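Local coordinates for immunomodulatory active chitinase (Trichuris suis, PDB 6G9C), which probably binds and hydrolyses chitin, as a family 18 glycosyl hydrolase, and has immunomodulatory activity, at residues 149-163 and 189-203. Numbering follows the deposited sequence.
Sequences DLDWEYPESSDKENY and TAAVSANPKTVDAGY. With EDO (1,2-ethanediol), chain E.
Ser193 CB lies over one face of the Tyr154 ring, 3.8 Å from its centroid in a CH-pi contact, while Glu153 CB covers the opposite face. Pro155 CG sits over one face of Tyr203, offset toward the rim, and also over a face of Tyr163. Those two tyrosines form an edge-to-face pair, planes at 75°, with the edge of Tyr203 directed at the face of Tyr163; Trp152 CE3 meets the edge of Tyr163. With its CG anti to the carbonyl carbon (chi1 -58°), Tyr203 swings back to the other segment, where its OH comes 3.3 Å from Tyr154 CD1. That hydroxyl accepts from Ser193 N and shares a water with Trp152 O and Ala191 O.

Farther in, strands 149-151 and 189-193 run parallel: Leu150 N donates almost straight to Thr189 O (2.9 Å, 170°). Thr189 OG1 gives its proton to Asp149 OD1 (2.8 Å) on the anti side, while Ser108 and Tyr38 bond OD2. Beside this pair, Asp151 OD1 packs against Ala191 CB. Asp149, Asp151 and Glu153 belong to the DxDxE motif of family 18 chitinases, carried by strand 147-151 and the loop just after it, at the C-terminal end of one TIM-barrel strand, with strand 187-193 its parallel neighbour.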
ATOM      1  N   ASP A 149      -7.712 -16.846   4.177  1.00 23.20           N
ATOM      2  CA  ASP A 149      -7.549 -17.819   5.256  1.00 22.17           C
ATOM      3  C   ASP A 149      -8.918 -18.417   5.576  1.00 26.17           C
ATOM      4  O   ASP A 149      -9.816 -17.712   6.057  1.00 27.38           O
ATOM      5  CB  ASP A 149      -6.914 -17.145   6.483  1.00 23.19           C
ATOM      6  CG  ASP A 149      -6.822 -18.069   7.674  1.00 29.64           C
ATOM      7  OD1 ASP A 149      -6.172 -19.133   7.552  1.00 26.35           O
ATOM      8  OD2 ASP A 149      -7.385 -17.722   8.735  1.00 30.42           O
ATOM      9  N   LEU A 150      -9.087 -19.708   5.271  1.00 26.02           N
ATOM     10  CA  LEU A 150     -10.363 -20.398   5.418  1.00 23.00           C
ATOM     11  C   LEU A 150     -10.456 -20.989   6.821  1.00 25.70           C
ATOM     12  O   LEU A 150      -9.664 -21.865   7.173  1.00 26.45           O
ATOM     13  CB  LEU A 150     -10.485 -21.493   4.352  1.00 26.02           C
ATOM     14  CG  LEU A 150     -11.739 -22.366   4.373  1.00 30.39           C
ATOM     15  CD1 LEU A 150     -12.998 -21.514   4.276  1.00 29.39           C
ATOM     16  CD2 LEU A 150     -11.664 -23.361   3.214  1.00 27.81           C
ATOM     17  N   ASP A 151     -11.418 -20.506   7.619  1.00 25.67           N
ATOM     18  CA  ASP A 151     -11.559 -20.949   9.007  1.00 26.08           C
ATOM     19  C   ASP A 151     -12.911 -21.607   9.235  1.00 25.04           C
ATOM     20  O   ASP A 151     -13.657 -21.221  10.136  1.00 28.80           O
ATOM     21  CB  ASP A 151     -11.389 -19.778   9.985  1.00 24.78           C
ATOM     22  CG  ASP A 151     -10.031 -19.100   9.871  1.00 33.39           C
ATOM     23  OD1 ASP A 151      -9.146 -19.631   9.163  1.00 28.68           O
ATOM     24  OD2 ASP A 151      -9.839 -18.033  10.510  1.00 37.21           O
ATOM     25  N   TRP A 152     -13.248 -22.592   8.408  1.00 27.47           N
ATOM     26  CA  TRP A 152     -14.456 -23.382   8.606  1.00 27.57           C
ATOM     27  C   TRP A 152     -14.255 -24.294   9.814  1.00 30.75           C
ATOM     28  O   TRP A 152     -13.351 -25.137   9.809  1.00 33.72           O
ATOM     29  CB  TRP A 152     -14.711 -24.175   7.323  1.00 26.72           C
ATOM     30  CG  TRP A 152     -15.869 -25.116   7.254  1.00 30.10           C
ATOM     31  CD1 TRP A 152     -16.653 -25.574   8.276  1.00 31.13           C
ATOM     32  CD2 TRP A 152     -16.341 -25.754   6.063  1.00 30.72           C
ATOM     33  NE1 TRP A 152     -17.605 -26.456   7.782  1.00 35.33           N
ATOM     34  CE2 TRP A 152     -17.433 -26.578   6.426  1.00 35.79           C
ATOM     35  CE3 TRP A 152     -15.952 -25.695   4.722  1.00 34.40           C
ATOM     36  CZ2 TRP A 152     -18.136 -27.346   5.490  1.00 36.54           C
ATOM     37  CZ3 TRP A 152     -16.655 -26.459   3.785  1.00 34.62           C
ATOM     38  CH2 TRP A 152     -17.736 -27.272   4.179  1.00 41.62           C
ATOM     39  N   GLU A 153     -15.088 -24.140  10.846  1.00 29.44           N
ATOM     40  CA  GLU A 153     -14.899 -24.861  12.113  1.00 28.85           C
ATOM     41  C   GLU A 153     -16.126 -25.714  12.442  1.00 34.89           C
ATOM     42  O   GLU A 153     -17.033 -25.248  13.138  1.00 33.74           O
ATOM     43  CB  GLU A 153     -14.595 -23.845  13.252  1.00 26.08           C
ATOM     44  CG  GLU A 153     -13.354 -22.999  12.958  1.00 25.96           C
ATOM     45  CD  GLU A 153     -12.987 -22.041  14.094  1.00 33.25           C
ATOM     46  OE1 GLU A 153     -13.484 -22.207  15.234  1.00 32.20           O
ATOM     47  OE2 GLU A 153     -12.189 -21.128  13.818  1.00 33.69           O
ATOM     48  N   TYR A 154     -16.170 -26.973  11.977  1.00 34.33           N
ATOM     49  CA  TYR A 154     -15.129 -27.657  11.203  1.00 32.10           C
ATOM     50  C   TYR A 154     -15.830 -28.540  10.186  1.00 31.75           C
ATOM     51  O   TYR A 154     -16.941 -28.972  10.461  1.00 35.07           O
ATOM     52  CB  TYR A 154     -14.252 -28.536  12.100  1.00 33.68           C
ATOM     53  CG  TYR A 154     -13.503 -27.766  13.149  1.00 32.28           C
ATOM     54  CD1 TYR A 154     -12.358 -27.056  12.821  1.00 31.18           C
ATOM     55  CD2 TYR A 154     -13.935 -27.755  14.468  1.00 36.55           C
ATOM     56  CE1 TYR A 154     -11.660 -26.339  13.788  1.00 33.90           C
ATOM     57  CE2 TYR A 154     -13.240 -27.034  15.443  1.00 34.64           C
ATOM     58  CZ  TYR A 154     -12.109 -26.340  15.097  1.00 38.88           C
ATOM     59  OH  TYR A 154     -11.416 -25.622  16.067  1.00 48.26           O
ATOM     60  N   PRO A 155     -15.188 -28.822   9.046  1.00 33.65           N
ATOM     61  CA  PRO A 155     -15.740 -29.824   8.125  1.00 35.63           C
ATOM     62  C   PRO A 155     -15.935 -31.156   8.829  1.00 40.45           C
ATOM     63  O   PRO A 155     -15.076 -31.608   9.587  1.00 41.22           O
ATOM     64  CB  PRO A 155     -14.680 -29.928   7.017  1.00 35.31           C
ATOM     65  CG  PRO A 155     -13.423 -29.387   7.613  1.00 30.42           C
ATOM     66  CD  PRO A 155     -13.875 -28.318   8.598  1.00 30.15           C
ATOM     67  N   GLU A 156     -17.081 -31.783   8.574  1.00 39.31           N
ATOM     68  CA  GLU A 156     -17.434 -33.083   9.119  1.00 41.99           C
ATOM     69  C   GLU A 156     -17.290 -34.142   8.027  1.00 48.50           C
ATOM     70  O   GLU A 156     -16.866 -33.858   6.901  1.00 46.39           O
ATOM     71  CB  GLU A 156     -18.849 -33.034   9.700  1.00 45.56           C
ATOM     72  CG  GLU A 156     -18.921 -32.145  10.950  1.00 53.72           C
ATOM     73  CD  GLU A 156     -20.305 -31.579  11.236  1.00 62.73           C
ATOM     74  OE1 GLU A 156     -21.314 -32.246  10.942  1.00 64.91           O
ATOM     75  OE2 GLU A 156     -20.374 -30.449  11.772  1.00 73.89           O
ATOM     76  N   SER A 157     -17.640 -35.386   8.365  1.00 41.47           N
ATOM     77  CA  SER A 157     -17.462 -36.466   7.404  1.00 43.08           C
ATOM     78  C   SER A 157     -18.239 -36.190   6.124  1.00 47.38           C
ATOM     79  O   SER A 157     -17.758 -36.471   5.019  1.00 53.22           O
ATOM     80  CB  SER A 157     -17.893 -37.793   8.029  1.00 55.00           C
ATOM     81  OG  SER A 157     -17.120 -38.850   7.497  1.00 68.85           O
ATOM     82  N   SER A 158     -19.429 -35.609   6.252  1.00 47.90           N
ATOM     83  CA  SER A 158     -20.278 -35.305   5.108  1.00 50.43           C
ATOM     84  C   SER A 158     -19.776 -34.112   4.309  1.00 46.53           C
ATOM     85  O   SER A 158     -20.369 -33.791   3.273  1.00 47.02           O
ATOM     86  CB  SER A 158     -21.706 -35.036   5.580  1.00 48.30           C
ATOM     87  OG  SER A 158     -21.690 -33.966   6.516  1.00 48.31           O
ATOM     88  N   ASP A 159     -18.711 -33.457   4.767  1.00 43.23           N
ATOM     89  CA  ASP A 159     -18.094 -32.343   4.067  1.00 43.85           C
ATOM     90  C   ASP A 159     -16.702 -32.665   3.550  1.00 45.63           C
ATOM     91  O   ASP A 159     -16.095 -31.812   2.892  1.00 42.24           O
ATOM     92  CB  ASP A 159     -17.974 -31.115   4.994  1.00 43.54           C
ATOM     93  CG  ASP A 159     -19.285 -30.737   5.659  1.00 45.64           C
ATOM     94  OD1 ASP A 159     -20.278 -30.492   4.937  1.00 46.23           O
ATOM     95  OD2 ASP A 159     -19.311 -30.678   6.914  1.00 44.95           O
ATOM     96  N   LYS A 160     -16.161 -33.845   3.862  1.00 43.60           N
ATOM     97  CA  LYS A 160     -14.740 -34.077   3.616  1.00 44.67           C
ATOM     98  C   LYS A 160     -14.420 -33.916   2.140  1.00 48.43           C
ATOM     99  O   LYS A 160     -13.431 -33.268   1.770  1.00 40.43           O
ATOM    100  CB  LYS A 160     -14.333 -35.466   4.114  1.00 48.57           C
ATOM    101  CG  LYS A 160     -12.846 -35.749   4.002  1.00 48.08           C
ATOM    102  CD  LYS A 160     -12.502 -37.159   4.468  1.00 51.68           C
ATOM    103  CE  LYS A 160     -11.075 -37.529   4.070  1.00 54.17           C
ATOM    104  NZ  LYS A 160     -10.703 -38.917   4.469  1.00 52.87           N
ATOM    105  N   GLU A 161     -15.231 -34.463   1.256  1.00 43.43           N
ATOM    106  CA  GLU A 161     -14.958 -34.320  -0.146  1.00 39.36           C
ATOM    107  C   GLU A 161     -15.272 -32.921  -0.625  1.00 41.32           C
ATOM    108  O   GLU A 161     -14.564 -32.384  -1.379  1.00 41.87           O
ATOM    109  CB  GLU A 161     -15.670 -35.414  -0.952  1.00 47.45           C
ATOM    110  CG  GLU A 161     -14.917 -36.741  -0.923  1.00 69.11           C
ATOM    111  CD  GLU A 161     -15.763 -37.993  -1.294  1.00 86.06           C
ATOM    112  OE1 GLU A 161     -16.860 -37.870  -1.881  1.00 92.06           O
ATOM    113  OE2 GLU A 161     -15.320 -39.110  -1.018  1.00100.04           O
ATOM    114  N   ASN A 162     -16.338 -32.339  -0.188  1.00 40.02           N
ATOM    115  CA  ASN A 162     -16.650 -30.971  -0.605  1.00 40.59           C
ATOM    116  C   ASN A 162     -15.580 -29.991  -0.149  1.00 39.33           C
ATOM    117  O   ASN A 162     -15.224 -29.055  -0.879  1.00 41.13           O
ATOM    118  CB  ASN A 162     -18.015 -30.578  -0.052  1.00 41.81           C
ATOM    119  CG  ASN A 162     -19.125 -31.458  -0.595  1.00 46.31           C
ATOM    120  OD1 ASN A 162     -19.021 -31.982  -1.708  1.00 46.56           O
ATOM    121  ND2 ASN A 162     -20.194 -31.621   0.177  1.00 44.72           N
ATOM    122  N   TYR A 163     -15.056 -30.192   1.059  1.00 32.60           N
ATOM    123  CA  TYR A 163     -14.041 -29.277   1.582  1.00 33.95           C
ATOM    124  C   TYR A 163     -12.788 -29.299   0.711  1.00 38.93           C
ATOM    125  O   TYR A 163     -12.204 -28.247   0.410  1.00 35.19           O
ATOM    126  CB  TYR A 163     -13.706 -29.654   3.020  1.00 33.38           C
ATOM    127  CG  TYR A 163     -12.703 -28.734   3.677  1.00 35.35           C
ATOM    128  CD1 TYR A 163     -13.110 -27.565   4.303  1.00 37.55           C
ATOM    129  CD2 TYR A 163     -11.348 -29.043   3.679  1.00 34.86           C
ATOM    130  CE1 TYR A 163     -12.189 -26.720   4.923  1.00 32.40           C
ATOM    131  CE2 TYR A 163     -10.425 -28.207   4.293  1.00 31.72           C
ATOM    132  CZ  TYR A 163     -10.849 -27.051   4.905  1.00 35.58           C
ATOM    133  OH  TYR A 163      -9.913 -26.235   5.506  1.00 30.72           O
ATOM    134  N   THR A 189      -4.512 -20.081   2.945  1.00 24.24           N
ATOM    135  CA  THR A 189      -4.239 -20.837   4.153  1.00 27.36           C
ATOM    136  C   THR A 189      -5.556 -21.310   4.752  1.00 26.94           C
ATOM    137  O   THR A 189      -6.642 -20.939   4.298  1.00 28.12           O
ATOM    138  CB  THR A 189      -3.455 -19.987   5.173  1.00 26.56           C
ATOM    139  OG1 THR A 189      -4.254 -18.865   5.599  1.00 27.01           O
ATOM    140  CG2 THR A 189      -2.137 -19.470   4.557  1.00 29.70           C
ATOM    141  N   ALA A 190      -5.458 -22.127   5.801  1.00 26.12           N
ATOM    142  CA  ALA A 190      -6.647 -22.519   6.547  1.00 24.89           C
ATOM    143  C   ALA A 190      -6.279 -22.716   8.012  1.00 28.97           C
ATOM    144  O   ALA A 190      -5.188 -23.197   8.322  1.00 29.44           O
ATOM    145  CB  ALA A 190      -7.279 -23.806   5.987  1.00 24.11           C
ATOM    146  N   ALA A 191      -7.191 -22.338   8.904  1.00 25.89           N
ATOM    147  CA  ALA A 191      -7.078 -22.697  10.313  1.00 29.12           C
ATOM    148  C   ALA A 191      -7.838 -24.001  10.512  1.00 26.39           C
ATOM    149  O   ALA A 191      -8.972 -24.140  10.038  1.00 28.71           O
ATOM    150  CB  ALA A 191      -7.635 -21.598  11.226  1.00 28.17           C
ATOM    151  N   VAL A 192      -7.207 -24.962  11.193  1.00 28.07           N
ATOM    152  CA  VAL A 192      -7.670 -26.344  11.160  1.00 27.92           C
ATOM    153  C   VAL A 192      -7.728 -26.908  12.575  1.00 31.38           C
ATOM    154  O   VAL A 192      -7.043 -26.442  13.490  1.00 27.52           O
ATOM    155  CB  VAL A 192      -6.775 -27.228  10.264  1.00 28.44           C
ATOM    156  CG1 VAL A 192      -6.753 -26.706   8.817  1.00 26.57           C
ATOM    157  CG2 VAL A 192      -5.365 -27.318  10.838  1.00 28.03           C
ATOM    158  N   SER A 193      -8.548 -27.945  12.731  1.00 29.94           N
ATOM    159  CA  SER A 193      -8.778 -28.552  14.034  1.00 31.00           C
ATOM    160  C   SER A 193      -7.524 -29.256  14.541  1.00 35.99           C
ATOM    161  O   SER A 193      -6.762 -29.848  13.772  1.00 31.11           O
ATOM    162  CB  SER A 193      -9.928 -29.562  13.959  1.00 33.19           C
ATOM    163  OG  SER A 193     -10.056 -30.289  15.176  1.00 35.07           O
ATOM    164  N   ALA A 194      -7.332 -29.211  15.860  1.00 29.15           N
ATOM    165  CA  ALA A 194      -6.291 -29.989  16.522  1.00 30.29           C
ATOM    166  C   ALA A 194      -6.820 -31.280  17.146  1.00 39.00           C
ATOM    167  O   ALA A 194      -6.055 -31.994  17.797  1.00 40.39           O
ATOM    168  CB  ALA A 194      -5.595 -29.142  17.599  1.00 28.32           C
ATOM    169  N   ASN A 195      -8.107 -31.589  16.967  1.00 36.71           N
ATOM    170  CA  ASN A 195      -8.708 -32.797  17.527  1.00 40.00           C
ATOM    171  C   ASN A 195      -8.525 -33.932  16.525  1.00 41.76           C
ATOM    172  O   ASN A 195      -9.095 -33.866  15.426  1.00 40.46           O
ATOM    173  CB  ASN A 195     -10.190 -32.563  17.826  1.00 43.24           C
ATOM    174  CG  ASN A 195     -10.897 -33.785  18.439  1.00 48.74           C
ATOM    175  OD1 ASN A 195     -10.598 -34.940  18.123  1.00 44.00           O
ATOM    176  ND2 ASN A 195     -11.876 -33.516  19.294  1.00 49.34           N
ATOM    177  N   PRO A 196      -7.750 -34.972  16.845  1.00 40.03           N
ATOM    178  CA  PRO A 196      -7.466 -36.023  15.853  1.00 43.75           C
ATOM    179  C   PRO A 196      -8.701 -36.697  15.268  1.00 46.20           C
ATOM    180  O   PRO A 196      -8.668 -37.102  14.100  1.00 48.14           O
ATOM    181  CB  PRO A 196      -6.612 -37.020  16.650  1.00 50.04           C
ATOM    182  CG  PRO A 196      -5.953 -36.183  17.701  1.00 48.68           C
ATOM    183  CD  PRO A 196      -6.966 -35.141  18.084  1.00 44.75           C
ATOM    184  N   LYS A 197      -9.779 -36.852  16.047  1.00 43.71           N
ATOM    185  CA  LYS A 197     -11.013 -37.412  15.504  1.00 53.33           C
ATOM    186  C   LYS A 197     -11.627 -36.478  14.472  1.00 47.09           C
ATOM    187  O   LYS A 197     -12.138 -36.930  13.439  1.00 46.78           O
ATOM    188  CB  LYS A 197     -12.014 -37.680  16.624  1.00 58.32           C
ATOM    189  CG  LYS A 197     -11.476 -38.495  17.781  1.00 70.96           C
ATOM    190  CD  LYS A 197     -11.689 -39.983  17.557  1.00 77.05           C
ATOM    191  CE  LYS A 197     -12.069 -40.684  18.860  1.00 82.75           C
ATOM    192  NZ  LYS A 197     -11.033 -40.535  19.928  1.00 81.84           N
ATOM    193  N   THR A 198     -11.601 -35.174  14.750  1.00 38.74           N
ATOM    194  CA  THR A 198     -12.104 -34.188  13.800  1.00 45.08           C
ATOM    195  C   THR A 198     -11.248 -34.157  12.541  1.00 43.11           C
ATOM    196  O   THR A 198     -11.776 -34.064  11.425  1.00 42.77           O
ATOM    197  CB  THR A 198     -12.151 -32.810  14.463  1.00 45.76           C
ATOM    198  OG1 THR A 198     -12.981 -32.885  15.628  1.00 42.88           O
ATOM    199  CG2 THR A 198     -12.710 -31.761  13.514  1.00 40.63           C
ATOM    200  N   VAL A 199      -9.923 -34.246  12.704  1.00 39.20           N
ATOM    201  CA  VAL A 199      -9.023 -34.287  11.551  1.00 37.27           C
ATOM    202  C   VAL A 199      -9.339 -35.496  10.683  1.00 42.96           C
ATOM    203  O   VAL A 199      -9.444 -35.396   9.456  1.00 42.40           O
ATOM    204  CB  VAL A 199      -7.552 -34.302  12.017  1.00 40.69           C
ATOM    205  CG1 VAL A 199      -6.613 -34.481  10.832  1.00 47.09           C
ATOM    206  CG2 VAL A 199      -7.214 -33.052  12.788  1.00 34.16           C
ATOM    207  N   ASP A 200      -9.516 -36.655  11.320  1.00 47.36           N
ATOM    208  CA  ASP A 200      -9.847 -37.882  10.602  1.00 47.16           C
ATOM    209  C   ASP A 200     -11.123 -37.726   9.785  1.00 50.89           C
ATOM    210  O   ASP A 200     -11.192 -38.153   8.626  1.00 49.78           O
ATOM    211  CB  ASP A 200     -10.002 -39.034  11.594  1.00 55.50           C
ATOM    212  CG  ASP A 200      -8.720 -39.799  11.798  1.00 70.36           C
ATOM    213  OD1 ASP A 200      -7.669 -39.335  11.309  1.00 70.43           O
ATOM    214  OD2 ASP A 200      -8.767 -40.874  12.434  1.00 77.70           O
ATOM    215  N   ALA A 201     -12.148 -37.117  10.380  1.00 52.43           N
ATOM    216  CA  ALA A 201     -13.462 -37.095   9.754  1.00 50.00           C
ATOM    217  C   ALA A 201     -13.530 -36.094   8.608  1.00 50.60           C
ATOM    218  O   ALA A 201     -14.181 -36.360   7.589  1.00 45.25           O
ATOM    219  CB  ALA A 201     -14.526 -36.770  10.799  1.00 53.57           C
ATOM    220  N   GLY A 202     -12.862 -34.946   8.748  1.00 47.10           N
ATOM    221  CA  GLY A 202     -13.158 -33.810   7.893  1.00 44.91           C
ATOM    222  C   GLY A 202     -12.118 -33.405   6.866  1.00 42.99           C
ATOM    223  O   GLY A 202     -12.441 -32.679   5.919  1.00 39.07           O
ATOM    224  N   TYR A 203     -10.878 -33.864   7.018  1.00 42.78           N
ATOM    225  CA  TYR A 203      -9.753 -33.341   6.251  1.00 41.21           C
ATOM    226  C   TYR A 203      -9.029 -34.456   5.514  1.00 44.13           C
ATOM    227  O   TYR A 203      -8.512 -35.384   6.146  1.00 47.53           O
ATOM    228  CB  TYR A 203      -8.758 -32.634   7.158  1.00 34.58           C
ATOM    229  CG  TYR A 203      -9.290 -31.475   7.970  1.00 38.02           C
ATOM    230  CD1 TYR A 203      -9.897 -31.682   9.207  1.00 38.98           C
ATOM    231  CD2 TYR A 203      -9.138 -30.164   7.520  1.00 36.01           C
ATOM    232  CE1 TYR A 203     -10.356 -30.611   9.969  1.00 34.65           C
ATOM    233  CE2 TYR A 203      -9.582 -29.092   8.276  1.00 37.88           C
ATOM    234  CZ  TYR A 203     -10.188 -29.316   9.504  1.00 32.20           C
ATOM    235  OH  TYR A 203     -10.634 -28.243  10.254  1.00 35.29           O
TER
HETATM  236  C1  EDO E 503     -10.212 -18.555  14.227  1.00 43.73           C
HETATM  237  O1  EDO E 503     -11.105 -19.183  15.185  1.00 34.76           O
HETATM  238  C2  EDO E 503      -8.814 -19.184  14.223  1.00 43.08           C
HETATM  239  O2  EDO E 503      -8.287 -19.208  15.573  1.00 38.61           O
HETATM  240  O   HOH W   1     -10.891 -25.849   9.445  1.00 29.46           O
HETATM  241  O   HOH W   2      -8.890 -27.340  17.573  1.00 51.65           O
HETATM  242  O   HOH W   3     -14.587 -33.490  11.402  1.00 41.09           O
HETATM  243  O   HOH W   4     -14.241 -39.022   6.819  0.50 28.30           O
HETATM  244  O   HOH W   5     -11.152 -32.564   3.362  1.00 35.48           O
HETATM  245  O   HOH W   6      -8.855 -38.004   7.219  1.00 47.06           O